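Local atomic coordinates of 6-phospho-beta-d glycosidase (PDB entry 5FOO), a protein that hydrolyses 6-phospho-beta-glucosides as a member of glycoside hydrolase family 1, probably by a retaining mechanism through a covalent glycosyl-enzyme intermediate. Residues Trp362-Glu374 with Asp386-Leu400. The protein carries 1 engineered substitution. Residues are numbered along the deposited sequence; the frame is centred on the assembly and turned at random.
With JAZ (6-phosphocyclophellitol), chain G.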
loop_
_atom_site.group_PDB
_atom_site.type_symbol
_atom_site.label_atom_id
_atom_site.label_comp_id
_atom_site.label_asym_id
_atom_site.label_seq_id
_atom_site.Cartn_x
_atom_site.Cartn_y
_atom_site.Cartn_z
ATOM N N TRP A 362 -14.077 -3.751 -3.969
ATOM C CA TRP A 362 -12.625 -3.720 -3.758
ATOM C C TRP A 362 -11.920 -3.796 -5.093
ATOM O O TRP A 362 -12.503 -4.263 -6.064
ATOM C CB TRP A 362 -12.213 -4.892 -2.840
ATOM C CG TRP A 362 -12.399 -6.239 -3.483
ATOM C CD1 TRP A 362 -13.578 -6.937 -3.574
ATOM C CD2 TRP A 362 -11.403 -7.055 -4.119
ATOM N NE1 TRP A 362 -13.373 -8.125 -4.232
ATOM C CE2 TRP A 362 -12.054 -8.228 -4.577
ATOM C CE3 TRP A 362 -10.024 -6.915 -4.357
ATOM C CZ2 TRP A 362 -11.377 -9.248 -5.254
ATOM C CZ3 TRP A 362 -9.356 -7.923 -5.030
ATOM C CH2 TRP A 362 -10.035 -9.080 -5.463
ATOM N N PHE A 363 -10.695 -3.296 -5.154
ATOM C CA PHE A 363 -9.804 -3.545 -6.291
ATOM C C PHE A 363 -8.386 -4.015 -5.890
ATOM O O PHE A 363 -7.924 -3.784 -4.776
ATOM C CB PHE A 363 -9.714 -2.329 -7.188
ATOM C CG PHE A 363 -8.824 -1.238 -6.695
ATOM C CD1 PHE A 363 -9.094 -0.563 -5.525
ATOM C CD2 PHE A 363 -7.709 -0.816 -7.465
ATOM C CE1 PHE A 363 -8.292 0.483 -5.143
ATOM C CE2 PHE A 363 -6.909 0.209 -7.048
ATOM C CZ PHE A 363 -7.222 0.883 -5.897
ATOM N N LEU A 364 -7.715 -4.691 -6.804
ATOM C CA LEU A 364 -6.390 -5.201 -6.520
ATOM C C LEU A 364 -5.468 -4.055 -6.774
ATOM O O LEU A 364 -5.158 -3.724 -7.924
ATOM C CB LEU A 364 -6.068 -6.377 -7.399
ATOM C CG LEU A 364 -4.734 -7.103 -7.176
ATOM C CD1 LEU A 364 -4.551 -7.485 -5.730
ATOM C CD2 LEU A 364 -4.718 -8.363 -8.028
ATOM N N SER A 365 -5.014 -3.452 -5.686
ATOM C CA SER A 365 -4.438 -2.110 -5.706
ATOM C C SER A 365 -2.935 -2.067 -5.875
ATOM O O SER A 365 -2.365 -0.956 -6.099
ATOM C CB SER A 365 -4.866 -1.346 -4.422
ATOM O OG SER A 365 -4.831 -2.234 -3.294
ATOM N N GLU A 366 -2.281 -3.234 -5.799
ATOM C CA GLU A 366 -0.831 -3.272 -5.984
ATOM C C GLU A 366 -0.458 -4.714 -6.339
ATOM O O GLU A 366 -0.545 -5.588 -5.526
ATOM C CB GLU A 366 -0.126 -2.855 -4.671
ATOM C CG GLU A 366 1.396 -2.942 -4.656
ATOM C CD GLU A 366 2.050 -2.933 -3.278
ATOM O OE1 GLU A 366 1.435 -3.282 -2.270
ATOM O OE2 GLU A 366 3.341 -2.549 -3.234
ATOM N N ASN A 367 -0.068 -4.955 -7.564
ATOM C CA ASN A 367 0.307 -6.299 -7.957
ATOM C C ASN A 367 1.386 -6.089 -8.952
ATOM O O ASN A 367 1.167 -5.367 -9.879
ATOM C CB ASN A 367 -0.876 -7.058 -8.584
ATOM C CG ASN A 367 -0.498 -8.401 -9.099
ATOM O OD1 ASN A 367 -0.480 -8.637 -10.298
ATOM N ND2 ASN A 367 -0.180 -9.290 -8.195
ATOM N N GLY A 368 2.559 -6.698 -8.735
ATOM C CA GLY A 368 3.673 -6.603 -9.651
ATOM C C GLY A 368 4.809 -7.493 -9.208
ATOM O O GLY A 368 4.717 -8.204 -8.172
ATOM N N VAL A 369 5.845 -7.472 -10.023
ATOM C CA VAL A 369 7.041 -8.304 -9.835
ATOM C C VAL A 369 8.292 -7.460 -10.130
ATOM O O VAL A 369 8.370 -6.719 -11.128
ATOM C CB VAL A 369 7.033 -9.592 -10.712
ATOM C CG1 VAL A 369 7.051 -9.295 -12.204
ATOM C CG2 VAL A 369 8.232 -10.477 -10.326
ATOM N N GLY A 370 9.260 -7.596 -9.234
ATOM C CA GLY A 370 10.459 -6.793 -9.212
ATOM C C GLY A 370 11.676 -7.667 -9.524
ATOM O O GLY A 370 11.803 -8.754 -8.937
ATOM N N ILE A 371 12.562 -7.176 -10.397
ATOM C CA ILE A 371 13.715 -7.938 -10.945
ATOM C C ILE A 371 14.873 -6.969 -11.018
ATOM O O ILE A 371 14.668 -5.795 -11.327
ATOM C CB ILE A 371 13.344 -8.449 -12.366
ATOM C CG1 ILE A 371 12.254 -9.517 -12.248
ATOM C CG2 ILE A 371 14.504 -8.997 -13.194
ATOM C CD1 ILE A 371 12.681 -10.711 -11.418
ATOM N N SER A 372 16.078 -7.426 -10.701
ATOM C CA SER A 372 17.312 -6.637 -10.934
ATOM C C SER A 372 17.930 -6.870 -12.332
ATOM O O SER A 372 17.499 -7.729 -13.102
ATOM C CB SER A 372 18.342 -6.927 -9.836
ATOM O OG SER A 372 18.684 -8.283 -9.886
ATOM N N GLY A 373 18.902 -6.047 -12.677
ATOM C CA GLY A 373 19.675 -6.256 -13.888
ATOM C C GLY A 373 18.859 -6.371 -15.168
ATOM O O GLY A 373 19.174 -7.217 -16.058
ATOM N N GLU A 374 17.838 -5.510 -15.308
ATOM C CA GLU A 374 16.958 -5.656 -16.465
ATOM C C GLU A 374 17.652 -5.246 -17.754
ATOM O O GLU A 374 17.092 -5.464 -18.822
ATOM C CB GLU A 374 15.639 -4.859 -16.309
ATOM C CG GLU A 374 14.721 -5.377 -15.219
ATOM C CD GLU A 374 13.305 -4.849 -15.345
ATOM O OE1 GLU A 374 13.130 -3.592 -15.492
ATOM O OE2 GLU A 374 12.398 -5.715 -15.312
ATOM N N ASP A 386 10.608 -7.646 -21.082
ATOM C CA ASP A 386 10.271 -8.217 -19.775
ATOM C C ASP A 386 9.143 -9.191 -19.870
ATOM O O ASP A 386 8.070 -8.969 -19.262
ATOM C CB ASP A 386 9.967 -7.108 -18.741
ATOM C CG ASP A 386 8.869 -6.119 -19.187
ATOM O OD1 ASP A 386 8.555 -5.980 -20.399
ATOM O OD2 ASP A 386 8.358 -5.409 -18.311
ATOM N N ASP A 387 9.341 -10.287 -20.610
ATOM C CA ASP A 387 8.268 -11.295 -20.715
ATOM C C ASP A 387 7.973 -12.015 -19.406
ATOM O O ASP A 387 6.839 -12.454 -19.215
ATOM C CB ASP A 387 8.339 -12.237 -21.931
ATOM C CG ASP A 387 9.695 -12.726 -22.219
ATOM O OD1 ASP A 387 10.397 -13.173 -21.277
ATOM O OD2 ASP A 387 10.058 -12.658 -23.421
ATOM N N TYR A 388 8.964 -12.136 -18.507
ATOM C CA TYR A 388 8.690 -12.566 -17.135
ATOM C C TYR A 388 7.585 -11.695 -16.463
ATOM O O TYR A 388 6.784 -12.199 -15.722
ATOM C CB TYR A 388 9.942 -12.557 -16.274
ATOM C CG TYR A 388 10.715 -11.269 -16.373
ATOM C CD1 TYR A 388 11.718 -11.117 -17.324
ATOM C CD2 TYR A 388 10.479 -10.219 -15.497
ATOM C CE1 TYR A 388 12.423 -9.909 -17.441
ATOM C CE2 TYR A 388 11.199 -9.022 -15.578
ATOM C CZ TYR A 388 12.167 -8.882 -16.557
ATOM O OH TYR A 388 12.871 -7.739 -16.696
ATOM N N ARG A 389 7.570 -10.383 -16.703
ATOM C CA ARG A 389 6.575 -9.487 -16.053
ATOM C C ARG A 389 5.163 -9.640 -16.689
ATOM O O ARG A 389 4.144 -9.742 -16.007
ATOM C CB ARG A 389 7.052 -8.036 -16.125
ATOM C CG ARG A 389 6.091 -7.075 -15.440
ATOM C CD ARG A 389 6.710 -5.731 -15.188
ATOM N NE ARG A 389 7.787 -5.892 -14.243
ATOM C CZ ARG A 389 9.082 -5.760 -14.513
ATOM N NH1 ARG A 389 9.519 -5.426 -15.744
ATOM N NH2 ARG A 389 9.964 -5.981 -13.507
ATOM N N ILE A 390 5.127 -9.688 -18.018
ATOM C CA ILE A 390 3.914 -10.058 -18.778
ATOM C C ILE A 390 3.300 -11.348 -18.278
ATOM O O ILE A 390 2.115 -11.381 -17.878
ATOM C CB ILE A 390 4.215 -10.158 -20.262
ATOM C CG1 ILE A 390 4.560 -8.742 -20.774
ATOM C CG2 ILE A 390 3.035 -10.799 -21.027
ATOM C CD1 ILE A 390 5.013 -8.680 -22.233
ATOM N N GLN A 391 4.118 -12.396 -18.207
ATOM C CA GLN A 391 3.652 -13.643 -17.692
ATOM C C GLN A 391 3.121 -13.512 -16.253
ATOM O O GLN A 391 1.998 -13.966 -15.928
ATOM C CB GLN A 391 4.778 -14.657 -17.732
ATOM C CG GLN A 391 4.366 -16.043 -17.305
ATOM C CD GLN A 391 3.369 -16.623 -18.307
ATOM O OE1 GLN A 391 3.422 -16.302 -19.522
ATOM N NE2 GLN A 391 2.429 -17.443 -17.809
ATOM N N PHE A 392 3.907 -12.926 -15.354
ATOM C CA PHE A 392 3.439 -12.753 -13.966
ATOM C C PHE A 392 2.090 -11.996 -13.945
ATOM O O PHE A 392 1.166 -12.415 -13.269
ATOM C CB PHE A 392 4.527 -12.015 -13.145
ATOM C CG PHE A 392 4.197 -11.735 -11.680
ATOM C CD1 PHE A 392 3.415 -10.641 -11.309
ATOM C CD2 PHE A 392 4.809 -12.467 -10.651
ATOM C CE1 PHE A 392 3.184 -10.349 -9.955
ATOM C CE2 PHE A 392 4.593 -12.164 -9.341
ATOM C CZ PHE A 392 3.796 -11.103 -8.968
ATOM N N LEU A 393 2.028 -10.836 -14.588
ATOM C CA LEU A 393 0.765 -10.023 -14.551
ATOM C C LEU A 393 -0.401 -10.828 -15.129
ATOM O O LEU A 393 -1.453 -10.927 -14.521
ATOM C CB LEU A 393 0.930 -8.679 -15.251
ATOM C CG LEU A 393 1.985 -7.734 -14.615
ATOM C CD1 LEU A 393 2.106 -6.481 -15.440
ATOM C CD2 LEU A 393 1.772 -7.387 -13.156
ATOM N N LYS A 394 -0.147 -11.493 -16.247
ATOM C CA LYS A 394 -1.154 -12.308 -16.951
ATOM C C LYS A 394 -1.721 -13.376 -16.051
ATOM O O LYS A 394 -2.944 -13.472 -15.900
ATOM C CB LYS A 394 -0.544 -12.920 -18.225
ATOM C CG LYS A 394 -1.462 -13.784 -19.046
ATOM C CD LYS A 394 -1.114 -13.704 -20.530
ATOM C CE LYS A 394 -2.033 -14.657 -21.303
ATOM N NZ LYS A 394 -2.130 -14.387 -22.762
ATOM N N GLU A 395 -0.860 -14.157 -15.394
ATOM C CA GLU A 395 -1.377 -15.160 -14.428
ATOM C C GLU A 395 -2.208 -14.589 -13.294
ATOM O O GLU A 395 -3.195 -15.214 -12.879
ATOM C CB GLU A 395 -0.248 -16.026 -13.809
ATOM C CG GLU A 395 0.443 -16.931 -14.824
ATOM C CD GLU A 395 1.702 -17.620 -14.275
ATOM O OE1 GLU A 395 1.786 -17.867 -13.046
ATOM O OE2 GLU A 395 2.619 -17.892 -15.086
ATOM N N HIS A 396 -1.787 -13.463 -12.720
ATOM C CA HIS A 396 -2.478 -12.945 -11.525
ATOM C C HIS A 396 -3.871 -12.426 -11.954
ATOM O O HIS A 396 -4.897 -12.677 -11.280
ATOM C CB HIS A 396 -1.617 -11.876 -10.807
ATOM C CG HIS A 396 -0.525 -12.471 -9.970
ATOM N ND1 HIS A 396 0.644 -12.972 -10.522
ATOM C CD2 HIS A 396 -0.433 -12.687 -8.636
ATOM C CE1 HIS A 396 1.390 -13.495 -9.573
ATOM N NE2 HIS A 396 0.772 -13.333 -8.419
ATOM N N LEU A 397 -3.856 -11.746 -13.095
ATOM C CA LEU A 397 -5.068 -11.261 -13.760
ATOM C C LEU A 397 -5.999 -12.371 -14.146
ATOM O O LEU A 397 -7.212 -12.159 -14.109
ATOM C CB LEU A 397 -4.761 -10.441 -15.011
ATOM C CG LEU A 397 -4.653 -8.958 -14.792
ATOM C CD1 LEU A 397 -4.110 -8.335 -16.040
ATOM C CD2 LEU A 397 -5.994 -8.335 -14.486
ATOM N N THR A 398 -5.462 -13.546 -14.515
ATOM C CA THR A 398 -6.302 -14.684 -14.866
ATOM C C THR A 398 -7.043 -15.135 -13.622
ATOM O O THR A 398 -8.241 -15.518 -13.678
ATOM C CB THR A 398 -5.502 -15.836 -15.468
ATOM O OG1 THR A 398 -4.880 -15.392 -16.677
ATOM C CG2 THR A 398 -6.394 -16.959 -15.794
ATOM N N TYR A 399 -6.363 -15.120 -12.477
ATOM C CA TYR A 399 -7.057 -15.538 -11.291
ATOM C C TYR A 399 -7.996 -14.467 -10.744
ATOM O O TYR A 399 -8.974 -14.818 -10.122
ATOM C CB TYR A 399 -6.108 -16.033 -10.230
ATOM C CG TYR A 399 -5.607 -17.424 -10.506
ATOM C CD1 TYR A 399 -6.361 -18.529 -10.140
ATOM C CD2 TYR A 399 -4.401 -17.623 -11.142
ATOM C CE1 TYR A 399 -5.919 -19.810 -10.403
ATOM C CE2 TYR A 399 -3.932 -18.897 -11.407
ATOM C CZ TYR A 399 -4.697 -19.986 -11.017
ATOM O OH TYR A 399 -4.234 -21.230 -11.262
ATOM N N LEU A 400 -7.707 -13.189 -10.985
ATOM C CA LEU A 400 -8.656 -12.112 -10.648
ATOM C C LEU A 400 -9.931 -12.289 -11.470
ATOM O O LEU A 400 -11.017 -12.179 -10.953
ATOM C CB LEU A 400 -8.037 -10.753 -10.921
ATOM C CG LEU A 400 -8.800 -9.604 -10.349
ATOM C CD1 LEU A 400 -8.824 -9.667 -8.825
ATOM C CD2 LEU A 400 -8.214 -8.307 -10.848
HETATM C C2 JAZ G . 6.661 -1.291 -2.542
HETATM C C3 JAZ G . 5.340 -0.524 -2.324
HETATM C C4 JAZ G . 4.402 -1.315 -1.419
HETATM C C5 JAZ G . 4.083 -2.697 -1.973
HETATM C C6 JAZ G . 5.356 -3.440 -2.313
HETATM C C7 JAZ G . 6.298 -2.620 -3.195
HETATM C C8 JAZ G . 7.509 -3.425 -3.658
HETATM O O9 JAZ G . 8.250 -3.782 -2.495
HETATM P P10 JAZ G . 9.827 -3.941 -2.604
HETATM O O11 JAZ G . 10.246 -4.256 -1.212
HETATM O O12 JAZ G . 10.436 -2.804 -3.313
HETATM O O13 JAZ G . 10.047 -5.077 -3.504
HETATM O O14 JAZ G . 5.998 -3.874 -1.106
HETATM O O15 JAZ G . 7.517 -0.585 -3.447
HETATM O O16 JAZ G . 5.672 0.687 -1.693
HETATM O O17 JAZ G . 3.207 -0.585 -1.201
HETATM O O HOH W 1 5.591 -5.089 -12.122
#
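Glu374 OE2 is gripped by two nitrogens of one side chain on helix 387-400, Arg389 NH1 at 2.9 Å and Arg389 NH2; the hydroxyl of Tyr388 lies close by at a doubtfully short distance. Glu374 OE2 receives NH1 of Arg389 on its syn lone pair, whereas NH2 meets the oxygen from above the carboxylate plane, carboxylate and guanidinium being turned 70° against each other. The side edge of the same guanidinium clasps Val369 O, with Arg389 NH2 at 3.0 Å and Arg389 NE at 3.3 Å; that oxygen lies in the guanidinium plane. A bend at chi3 turns the arginine's end to this backbone, and NH1 also bonds the anti lone pair of Asp386 OD2, an oxygen shared with Ser449. Lys447 pairs with Glu374 OE1.

Further along, Phe392 is sandwiched. Val369 CB stands 3.6 Å from its ring centroid, 8° off the normal, a CH-pi contact, while His396 CE1 lies over the opposite face. His396 is fixed in turn by ND1 to Phe392 O (2.9 Å). The amide of Asn367 lies oblique to the imidazole, ND2 3.4 Å from His396 CD2, but its bonds go to Tyr413 and Phe298 O. Trp362 CH2 against Leu400 CD1 (3.6 Å) closes the apolar end.

Strand 362-367 is the seventh of the eight-stranded TIM barrel, and helix 387-400 packs against it, their N-to-C directions 154° apart, close to antiparallel. Glu366 OE2, covalently bonded to C5 of 6-phosphocyclophellitol, points into the pocket, consistent with the family's nucleophile; the ion pairs thus tie down the loop beyond the strand that carries Glu366.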